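Local coordinates for protein SUMO-1 cysteine protease S273R (African swine fever virus pig/Kenya/KEN-50/1950, PDB 6LJ9) that is a viral cysteine protease that probably cleaves the pp220 and pp62 polyprotein precursors into core-shell proteins and counters host innate immunity, at residues Glu5-Ser9 / Arg241-Val247; Ser23-Ile29 / Glu71-Phe76; Pro234-Phe238 / Phe265-Leu269. All coordinates share one frame; numbering follows the deposited sequence.

In the fold
Interactions 1 and 3 share helix 232-244, which begins with the probable nucleophile C232. Their centres lie about 11 Å apart and they touch directly: S9 OG is 2.8 Å from H268 ND1, a probable hydrogen bond, and I7 CD1 packs 3.6 Å from F265 CE1. Interaction 3 occupies the start of the helix, where the side chain of P234 is about 6 Å from that of C232; interaction 1 closes its far end, away from the annotated sites. Interaction 2 stands apart within the N-terminal region, its centre about 25 Å from that of interaction 1 and about 22 Å from that of interaction 3, with nearest atoms about 11 Å and 7 Å away.

Interaction 1 (Glu5-Ser9 / Arg241-Val247); sequences EKITS and RARLDNV
The guanidinium of R241 carries CB of S9 over one face, off-centre and 3.7 Å from NH2. At its edge, in plane, sit T8 OG1 and the D245 carboxylate carbon; the bond from R241 NH2 to T8 OG1 is 3.0 Å long and nearly straight (175°). The backbone N of T8 bonds to D245 OD2 at 2.8 Å, and T8 OG1 donates to the same OD2 at 3.0 Å, both arriving from one face of the carboxylate. With OG1 placed between its own N and carbonyl carbon (chi1 62°), T8 can receive from the arginine and donate to the aspartate. R241 NE adds a salt bridge to D245 OD2 at 3.3 Å, its hydrogen bond weak. The contact ties the stretch after helix 3-6 to the C-terminal end of helix 232-244. D245 is the first residue past that helix, which ends in a Schellman motif: V247 N bonds to A242 O, and N246, at positive phi, is the C-prime residue. E16 forms a salt bridge with R241 NH2, W100 a cation-pi contact with R241, and Y104 OH bonds to D245 OD1. Beside this cluster, buried I7 lays CG2 against A242 CB at 4.0 Å and CD1 near R241 CG.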
loop_
_atom_site.group_PDB
_atom_site.type_symbol
_atom_site.label_atom_id
_atom_site.label_comp_id
_atom_site.label_asym_id
_atom_site.label_seq_id
_atom_site.Cartn_x
_atom_site.Cartn_y
_atom_site.Cartn_z
ATOM N N GLU B 5 -8.115 -3.400 18.226
ATOM C CA GLU B 5 -6.712 -3.021 18.334
ATOM C C GLU B 5 -5.893 -3.494 17.140
ATOM O O GLU B 5 -4.832 -2.922 16.868
ATOM C CB GLU B 5 -6.105 -3.584 19.621
ATOM C CG GLU B 5 -6.742 -3.082 20.905
ATOM C CD GLU B 5 -6.054 -3.629 22.141
ATOM O OE1 GLU B 5 -5.008 -4.298 21.992
ATOM O OE2 GLU B 5 -6.556 -3.393 23.258
ATOM N N LYS B 6 -6.360 -4.521 16.428
ATOM C CA LYS B 6 -5.600 -5.054 15.301
ATOM C C LYS B 6 -5.487 -4.034 14.173
ATOM O O LYS B 6 -4.389 -3.769 13.669
ATOM C CB LYS B 6 -6.245 -6.342 14.789
ATOM C CG LYS B 6 -5.764 -7.612 15.467
ATOM C CD LYS B 6 -6.304 -8.838 14.744
ATOM C CE LYS B 6 -5.617 -10.109 15.212
ATOM N NZ LYS B 6 -6.058 -11.292 14.421
ATOM N N ILE B 7 -6.616 -3.457 13.759
ATOM C CA ILE B 7 -6.645 -2.554 12.612
ATOM C C ILE B 7 -5.948 -1.246 12.964
ATOM O O ILE B 7 -5.623 -0.994 14.130
ATOM C CB ILE B 7 -8.088 -2.309 12.131
ATOM C CG1 ILE B 7 -8.881 -1.517 13.173
ATOM C CG2 ILE B 7 -8.776 -3.633 11.825
ATOM C CD1 ILE B 7 -10.328 -1.286 12.787
ATOM N N THR B 8 -5.721 -0.403 11.957
ATOM C CA THR B 8 -4.861 0.766 12.088
ATOM C C THR B 8 -5.626 2.058 12.356
ATOM O O THR B 8 -5.013 3.132 12.372
ATOM C CB THR B 8 -4.006 0.926 10.828
ATOM O OG1 THR B 8 -4.854 1.141 9.694
ATOM C CG2 THR B 8 -3.165 -0.321 10.594
ATOM N N SER B 9 -6.936 1.988 12.570
ATOM C CA SER B 9 -7.725 3.186 12.817
ATOM C C SER B 9 -7.704 3.558 14.298
ATOM O O SER B 9 -7.187 2.828 15.146
ATOM C CB SER B 9 -9.160 2.994 12.337
ATOM O OG SER B 9 -9.756 1.873 12.961
ATOM N N ARG B 241 -12.368 -2.794 6.340
ATOM C CA ARG B 241 -11.186 -2.177 6.935
ATOM C C ARG B 241 -10.231 -3.227 7.489
ATOM O O ARG B 241 -9.008 -3.099 7.346
ATOM C CB ARG B 241 -11.598 -1.194 8.030
ATOM C CG ARG B 241 -10.429 -0.476 8.687
ATOM C CD ARG B 241 -9.566 0.223 7.650
ATOM N NE ARG B 241 -8.415 0.893 8.249
ATOM C CZ ARG B 241 -8.389 2.179 8.579
ATOM N NH1 ARG B 241 -9.453 2.943 8.369
ATOM N NH2 ARG B 241 -7.297 2.705 9.118
ATOM N N ALA B 242 -10.765 -4.272 8.124
ATOM C CA ALA B 242 -9.908 -5.329 8.654
ATOM C C ALA B 242 -9.193 -6.076 7.533
ATOM O O ALA B 242 -8.007 -6.402 7.659
ATOM C CB ALA B 242 -10.728 -6.296 9.506
ATOM N N ARG B 243 -9.895 -6.357 6.433
ATOM C CA ARG B 243 -9.249 -7.015 5.301
ATOM C C ARG B 243 -8.202 -6.107 4.667
ATOM O O ARG B 243 -7.165 -6.583 4.188
ATOM C CB ARG B 243 -10.290 -7.432 4.261
ATOM C CG ARG B 243 -11.340 -8.406 4.773
ATOM C CD ARG B 243 -10.786 -9.808 4.958
ATOM N NE ARG B 243 -10.417 -10.427 3.689
ATOM C CZ ARG B 243 -9.165 -10.589 3.273
ATOM N NH1 ARG B 243 -8.156 -10.183 4.030
ATOM N NH2 ARG B 243 -8.922 -11.162 2.102
ATOM N N LEU B 244 -8.458 -4.795 4.654
ATOM C CA LEU B 244 -7.473 -3.850 4.137
ATOM C C LEU B 244 -6.215 -3.844 4.994
ATOM O O LEU B 244 -5.099 -3.739 4.470
ATOM C CB LEU B 244 -8.079 -2.448 4.059
ATOM C CG LEU B 244 -9.017 -2.157 2.886
ATOM C CD1 LEU B 244 -9.626 -0.769 3.020
ATOM C CD2 LEU B 244 -8.277 -2.292 1.563
ATOM N N ASP B 245 -6.372 -3.953 6.314
ATOM C CA ASP B 245 -5.243 -4.080 7.225
ATOM C C ASP B 245 -4.772 -5.521 7.375
ATOM O O ASP B 245 -4.072 -5.837 8.345
ATOM C CB ASP B 245 -5.593 -3.494 8.593
ATOM C CG ASP B 245 -5.674 -1.984 8.569
ATOM O OD1 ASP B 245 -5.050 -1.371 7.675
ATOM O OD2 ASP B 245 -6.360 -1.410 9.439
ATOM N N ASN B 246 -5.152 -6.394 6.440
ATOM C CA ASN B 246 -4.620 -7.749 6.329
ATOM C C ASN B 246 -5.046 -8.646 7.486
ATOM O O ASN B 246 -4.280 -9.505 7.927
ATOM C CB ASN B 246 -3.093 -7.737 6.195
ATOM C CG ASN B 246 -2.637 -7.362 4.797
ATOM O OD1 ASN B 246 -2.585 -8.209 3.902
ATOM N ND2 ASN B 246 -2.310 -6.090 4.599
ATOM N N VAL B 247 -6.262 -8.458 7.990
ATOM C CA VAL B 247 -6.882 -9.448 8.864
ATOM C C VAL B 247 -7.551 -10.489 7.974
ATOM O O VAL B 247 -8.426 -10.156 7.166
ATOM C CB VAL B 247 -7.892 -8.802 9.823
ATOM C CG1 VAL B 247 -8.620 -9.871 10.632
ATOM C CG2 VAL B 247 -7.192 -7.817 10.748
#

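Interaction 2 (Ser23-Ile29 / Glu71-Phe76); sequences SCLSKKI and ELETRF
C24 and R75 bring their CA atoms to 5.9 Å, the nearest backbone approach, where the loop leading into helix 27-32 passes the last turn of helix 68-75. Two side chains from the latter reach across to main-chain groups. The E71 chain leaves with CG anti to its backbone N (chi1 -160°) and then bends at chi2, which delivers OE2 to S26, the N-cap residue of helix 27-32. E71 OE2 accepts from S26 OG at 3.0 Å, on its syn side though 25° out of the carboxylate plane. The same oxygen accepts from S26 N in a bond modelled very short. R75 bends at chi3 and points NE at the carbonyl oxygen of C24, while CA of S26 lies over one face of its guanidinium. The S26 N–E71 OE2 and R75 NE–C24 O bonds are both modelled at an implausibly short 2.4 Å, so these two bonds, and their lengths especially, are to be read with caution. Apolar packing lies alongside: C24 CB sits over the face of the F76 ring, 3.8 Å from the centroid in a CH-pi contact, and L25 CD2 meets the ring edge, 3.6 Å from F76 CE1. The C24 sulfur stands obliquely to that ring and is joined to C14 by a disulfide. Nearby, E48 binds the backbone N of C24 and the hydroxyl of S23. I29 CG1 lies 3.7 Å from E71 OE2. The position of the buried E71 carboxylate at the first turn of helix 27-32, with the donors of S26 beside it, would probably favour the anionic form, against the cost of burial.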
loop_
_atom_site.group_PDB
_atom_site.type_symbol
_atom_site.label_atom_id
_atom_site.label_comp_id
_atom_site.label_asym_id
_atom_site.label_seq_id
_atom_site.Cartn_x
_atom_site.Cartn_y
_atom_site.Cartn_z
ATOM N N SER B 23 -4.199 18.174 15.868
ATOM C CA SER B 23 -5.254 19.048 15.377
ATOM C C SER B 23 -5.578 18.675 13.938
ATOM O O SER B 23 -4.669 18.496 13.118
ATOM C CB SER B 23 -4.836 20.518 15.469
ATOM O OG SER B 23 -5.828 21.366 14.918
ATOM N N CYS B 24 -6.870 18.548 13.634
ATOM C CA CYS B 24 -7.278 18.218 12.275
ATOM C C CYS B 24 -7.288 19.431 11.355
ATOM O O CYS B 24 -7.295 19.264 10.131
ATOM C CB CYS B 24 -8.671 17.580 12.265
ATOM S SG CYS B 24 -9.043 16.442 13.621
ATOM N N LEU B 25 -7.285 20.640 11.910
ATOM C CA LEU B 25 -7.452 21.846 11.112
ATOM C C LEU B 25 -6.139 22.266 10.463
ATOM O O LEU B 25 -5.049 21.987 10.971
ATOM C CB LEU B 25 -7.985 22.989 11.976
ATOM C CG LEU B 25 -9.360 22.774 12.611
ATOM C CD1 LEU B 25 -9.657 23.854 13.640
ATOM C CD2 LEU B 25 -10.438 22.742 11.543
ATOM N N SER B 26 -6.257 22.946 9.325
ATOM C CA SER B 26 -5.089 23.538 8.689
ATOM C C SER B 26 -4.492 24.608 9.595
ATOM O O SER B 26 -5.189 25.233 10.400
ATOM C CB SER B 26 -5.463 24.142 7.334
ATOM O OG SER B 26 -6.056 23.171 6.489
ATOM N N LYS B 27 -3.180 24.815 9.460
ATOM C CA LYS B 27 -2.491 25.778 10.311
ATOM C C LYS B 27 -2.944 27.210 10.059
ATOM O O LYS B 27 -2.807 28.055 10.949
ATOM C CB LYS B 27 -0.979 25.651 10.126
ATOM C CG LYS B 27 -0.415 24.372 10.728
ATOM C CD LYS B 27 1.095 24.296 10.609
ATOM C CE LYS B 27 1.637 23.123 11.411
ATOM N NZ LYS B 27 0.961 21.845 11.054
ATOM N N LYS B 28 -3.484 27.502 8.874
ATOM C CA LYS B 28 -4.120 28.798 8.662
ATOM C C LYS B 28 -5.443 28.881 9.412
ATOM O O LYS B 28 -5.725 29.878 10.086
ATOM C CB LYS B 28 -4.337 29.046 7.169
ATOM C CG LYS B 28 -5.173 30.283 6.873
ATOM C CD LYS B 28 -5.600 30.338 5.414
ATOM C CE LYS B 28 -6.500 31.535 5.153
ATOM N NZ LYS B 28 -6.996 31.571 3.750
ATOM N N ILE B 29 -6.266 27.835 9.308
ATOM C CA ILE B 29 -7.561 27.819 9.984
ATOM C C ILE B 29 -7.377 27.801 11.497
ATOM O O ILE B 29 -8.196 28.363 12.238
ATOM C CB ILE B 29 -8.399 26.622 9.491
ATOM C CG1 ILE B 29 -8.687 26.761 7.995
ATOM C CG2 ILE B 29 -9.702 26.505 10.270
ATOM C CD1 ILE B 29 -9.400 28.045 7.628
ATOM N N GLU B 71 -12.633 22.144 4.630
ATOM C CA GLU B 71 -11.913 21.611 5.782
ATOM C C GLU B 71 -12.591 20.355 6.312
ATOM O O GLU B 71 -11.917 19.397 6.712
ATOM C CB GLU B 71 -11.820 22.675 6.877
ATOM C CG GLU B 71 -10.718 22.439 7.897
ATOM C CD GLU B 71 -9.396 23.053 7.477
ATOM O OE1 GLU B 71 -9.286 23.498 6.315
ATOM O OE2 GLU B 71 -8.469 23.100 8.312
ATOM N N LEU B 72 -13.926 20.338 6.315
ATOM C CA LEU B 72 -14.661 19.170 6.785
ATOM C C LEU B 72 -14.535 17.993 5.825
ATOM O O LEU B 72 -14.507 16.839 6.265
ATOM C CB LEU B 72 -16.133 19.526 6.990
ATOM C CG LEU B 72 -16.497 20.360 8.218
ATOM C CD1 LEU B 72 -17.907 20.906 8.082
ATOM C CD2 LEU B 72 -16.370 19.522 9.481
ATOM N N GLU B 73 -14.456 18.258 4.520
ATOM C CA GLU B 73 -14.424 17.172 3.546
ATOM C C GLU B 73 -13.025 16.597 3.358
ATOM O O GLU B 73 -12.892 15.433 2.966
ATOM C CB GLU B 73 -14.963 17.647 2.196
ATOM C CG GLU B 73 -16.408 18.115 2.221
ATOM C CD GLU B 73 -16.993 18.269 0.829
ATOM O OE1 GLU B 73 -17.749 17.372 0.399
ATOM O OE2 GLU B 73 -16.689 19.280 0.162
ATOM N N THR B 74 -11.978 17.381 3.624
ATOM C CA THR B 74 -10.618 16.963 3.316
ATOM C C THR B 74 -9.773 16.618 4.534
ATOM O O THR B 74 -8.821 15.845 4.397
ATOM C CB THR B 74 -9.892 18.055 2.516
ATOM O OG1 THR B 74 -9.836 19.261 3.288
ATOM C CG2 THR B 74 -10.617 18.329 1.207
ATOM N N ARG B 75 -10.087 17.162 5.709
ATOM C CA ARG B 75 -9.266 16.944 6.892
ATOM C C ARG B 75 -10.014 16.298 8.050
ATOM O O ARG B 75 -9.414 16.086 9.109
ATOM C CB ARG B 75 -8.649 18.269 7.360
ATOM C CG ARG B 75 -7.720 18.909 6.342
ATOM C CD ARG B 75 -6.988 20.100 6.934
ATOM N NE ARG B 75 -6.122 19.715 8.045
ATOM C CZ ARG B 75 -4.832 19.421 7.920
ATOM N NH1 ARG B 75 -4.250 19.471 6.729
ATOM N NH2 ARG B 75 -4.121 19.080 8.986
ATOM N N PHE B 76 -11.294 15.981 7.886
ATOM C CA PHE B 76 -12.069 15.306 8.913
ATOM C C PHE B 76 -12.680 14.032 8.347
ATOM O O PHE B 76 -12.801 13.862 7.130
ATOM C CB PHE B 76 -13.182 16.206 9.466
ATOM C CG PHE B 76 -12.688 17.317 10.346
ATOM C CD1 PHE B 76 -12.244 18.509 9.797
ATOM C CD2 PHE B 76 -12.679 17.175 11.724
ATOM C CE1 PHE B 76 -11.793 19.536 10.604
ATOM C CE2 PHE B 76 -12.230 18.197 12.538
ATOM C CZ PHE B 76 -11.786 19.380 11.977
#

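Interaction 3 (Pro234-Phe238 / Phe265-Leu269); sequences PYSLF and FRTHL
F265 and P234 have the most surface buried here, followed by L269. The F265 ring receives F238 on one face: the F238 ring presents its edge in a T-shaped arrangement, with centroids 5.1 Å apart and planes at 83°, and its CD1 stands over the centre of the F265 ring. F238 CB adds a CH-pi contact to that face, 4.0 Å from the centroid. With chi1 at -175° the F265 ring extends away from its own backbone N, toward the main chain of the partner helix, where F265 CE2 comes within 3.6 Å of F238 CA. P234 packs on R266: CG of its pyrrolidine ring lies over one face of the guanidinium, toward the rim, with R266 NE 3.8 Å away. R266 runs extended from CG to NE, and its polar end is held elsewhere: E231 forms a salt bridge with NE, while the carbonyl oxygens of P81 and G86 bind NH1. L269 supplies the third patch, its CD1 packing on L237 CD1 at 3.8 Å. The interface between the segments is thus purely van der Waals and aromatic. The axes of segments 234-238 and 265-269 approach to 10.5 Å and cross at 66°, the latter segment being weakly bonded and kinked. Helix 232-244 begins at the probable nucleophile C232, as in Ulp1-type SUMO proteases, where the catalytic cysteine heads the central helix; P234 therefore packs in the first turn of that helix. Helix 90-103 covers the leucine patch, with I93 and L97 against L237 and T96 and W100 against L269. L4 of helix 3-6 touches both phenylalanines, and helix 259-269 leads directly into strand 270-271, which pairs in parallel with strand 78-79.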
loop_
_atom_site.group_PDB
_atom_site.type_symbol
_atom_site.label_atom_id
_atom_site.label_comp_id
_atom_site.label_asym_id
_atom_site.label_seq_id
_atom_site.Cartn_x
_atom_site.Cartn_y
_atom_site.Cartn_z
ATOM N N PRO B 234 -21.879 -0.772 10.687
ATOM C CA PRO B 234 -20.508 -0.869 11.217
ATOM C C PRO B 234 -19.861 -2.225 10.990
ATOM O O PRO B 234 -18.643 -2.293 10.781
ATOM C CB PRO B 234 -20.696 -0.575 12.710
ATOM C CG PRO B 234 -21.899 0.296 12.761
ATOM C CD PRO B 234 -22.811 -0.201 11.674
ATOM N N TYR B 235 -20.639 -3.309 11.037
ATOM C CA TYR B 235 -20.082 -4.632 10.763
ATOM C C TYR B 235 -19.523 -4.710 9.349
ATOM O O TYR B 235 -18.415 -5.215 9.132
ATOM C CB TYR B 235 -21.149 -5.709 10.971
ATOM C CG TYR B 235 -21.132 -6.368 12.333
ATOM C CD1 TYR B 235 -20.142 -7.280 12.673
ATOM C CD2 TYR B 235 -22.121 -6.098 13.268
ATOM C CE1 TYR B 235 -20.131 -7.891 13.912
ATOM C CE2 TYR B 235 -22.118 -6.702 14.508
ATOM C CZ TYR B 235 -21.121 -7.599 14.825
ATOM O OH TYR B 235 -21.118 -8.203 16.061
ATOM N N SER B 236 -20.281 -4.213 8.368
ATOM C CA SER B 236 -19.852 -4.311 6.976
ATOM C C SER B 236 -18.626 -3.446 6.711
ATOM O O SER B 236 -17.717 -3.853 5.978
ATOM C CB SER B 236 -20.996 -3.913 6.045
ATOM O OG SER B 236 -22.156 -4.684 6.303
ATOM N N LEU B 237 -18.584 -2.248 7.295
ATOM C CA LEU B 237 -17.429 -1.377 7.105
ATOM C C LEU B 237 -16.198 -1.924 7.814
ATOM O O LEU B 237 -15.076 -1.795 7.310
ATOM C CB LEU B 237 -17.749 0.034 7.597
ATOM C CG LEU B 237 -18.622 0.899 6.688
ATOM C CD1 LEU B 237 -18.943 2.214 7.372
ATOM C CD2 LEU B 237 -17.926 1.145 5.361
ATOM N N PHE B 238 -16.384 -2.538 8.986
ATOM C CA PHE B 238 -15.248 -3.077 9.727
ATOM C C PHE B 238 -14.612 -4.249 8.991
ATOM O O PHE B 238 -13.390 -4.426 9.038
ATOM C CB PHE B 238 -15.683 -3.502 11.129
ATOM C CG PHE B 238 -14.588 -4.140 11.937
ATOM C CD1 PHE B 238 -13.670 -3.359 12.620
ATOM C CD2 PHE B 238 -14.478 -5.519 12.020
ATOM C CE1 PHE B 238 -12.660 -3.942 13.366
ATOM C CE2 PHE B 238 -13.471 -6.107 12.765
ATOM C CZ PHE B 238 -12.562 -5.316 13.438
ATOM N N PHE B 265 -16.472 0.849 17.175
ATOM C CA PHE B 265 -15.921 1.141 15.858
ATOM C C PHE B 265 -16.581 2.355 15.217
ATOM O O PHE B 265 -16.006 2.940 14.292
ATOM C CB PHE B 265 -16.060 -0.082 14.949
ATOM C CG PHE B 265 -15.408 0.080 13.607
ATOM C CD1 PHE B 265 -14.044 0.307 13.509
ATOM C CD2 PHE B 265 -16.153 -0.002 12.442
ATOM C CE1 PHE B 265 -13.438 0.457 12.277
ATOM C CE2 PHE B 265 -15.551 0.145 11.206
ATOM C CZ PHE B 265 -14.192 0.375 11.125
ATOM N N ARG B 266 -17.770 2.745 15.686
ATOM C CA ARG B 266 -18.393 3.971 15.199
ATOM C C ARG B 266 -17.526 5.189 15.487
ATOM O O ARG B 266 -17.508 6.139 14.695
ATOM C CB ARG B 266 -19.776 4.146 15.829
ATOM C CG ARG B 266 -20.811 3.126 15.384
ATOM C CD ARG B 266 -22.109 3.300 16.158
ATOM N NE ARG B 266 -23.171 2.426 15.669
ATOM C CZ ARG B 266 -24.111 2.803 14.807
ATOM N NH1 ARG B 266 -24.123 4.043 14.338
ATOM N NH2 ARG B 266 -25.040 1.941 14.417
ATOM N N THR B 267 -16.804 5.182 16.611
ATOM C CA THR B 267 -15.900 6.281 16.927
ATOM C C THR B 267 -14.678 6.297 16.018
ATOM O O THR B 267 -14.009 7.332 15.917
ATOM C CB THR B 267 -15.461 6.204 18.391
ATOM O OG1 THR B 267 -14.607 5.068 18.579
ATOM C CG2 THR B 267 -16.672 6.076 19.304
ATOM N N HIS B 268 -14.371 5.178 15.362
ATOM C CA HIS B 268 -13.307 5.139 14.368
ATOM C C HIS B 268 -13.772 5.583 12.988
ATOM O O HIS B 268 -12.930 5.889 12.135
ATOM C CB HIS B 268 -12.724 3.725 14.259
ATOM C CG HIS B 268 -11.984 3.275 15.481
ATOM N ND1 HIS B 268 -10.784 2.600 15.414
ATOM C CD2 HIS B 268 -12.276 3.394 16.798
ATOM C CE1 HIS B 268 -10.366 2.327 16.637
ATOM N NE2 HIS B 268 -11.253 2.798 17.494
ATOM N N LEU B 269 -15.082 5.628 12.752
ATOM C CA LEU B 269 -15.623 5.900 11.426
ATOM C C LEU B 269 -15.970 7.370 11.223
ATOM O O LEU B 269 -15.592 7.964 10.208
ATOM C CB LEU B 269 -16.868 5.039 11.184
ATOM C CG LEU B 269 -16.666 3.542 10.948
ATOM C CD1 LEU B 269 -18.000 2.810 10.953
ATOM C CD2 LEU B 269 -15.935 3.314 9.638
#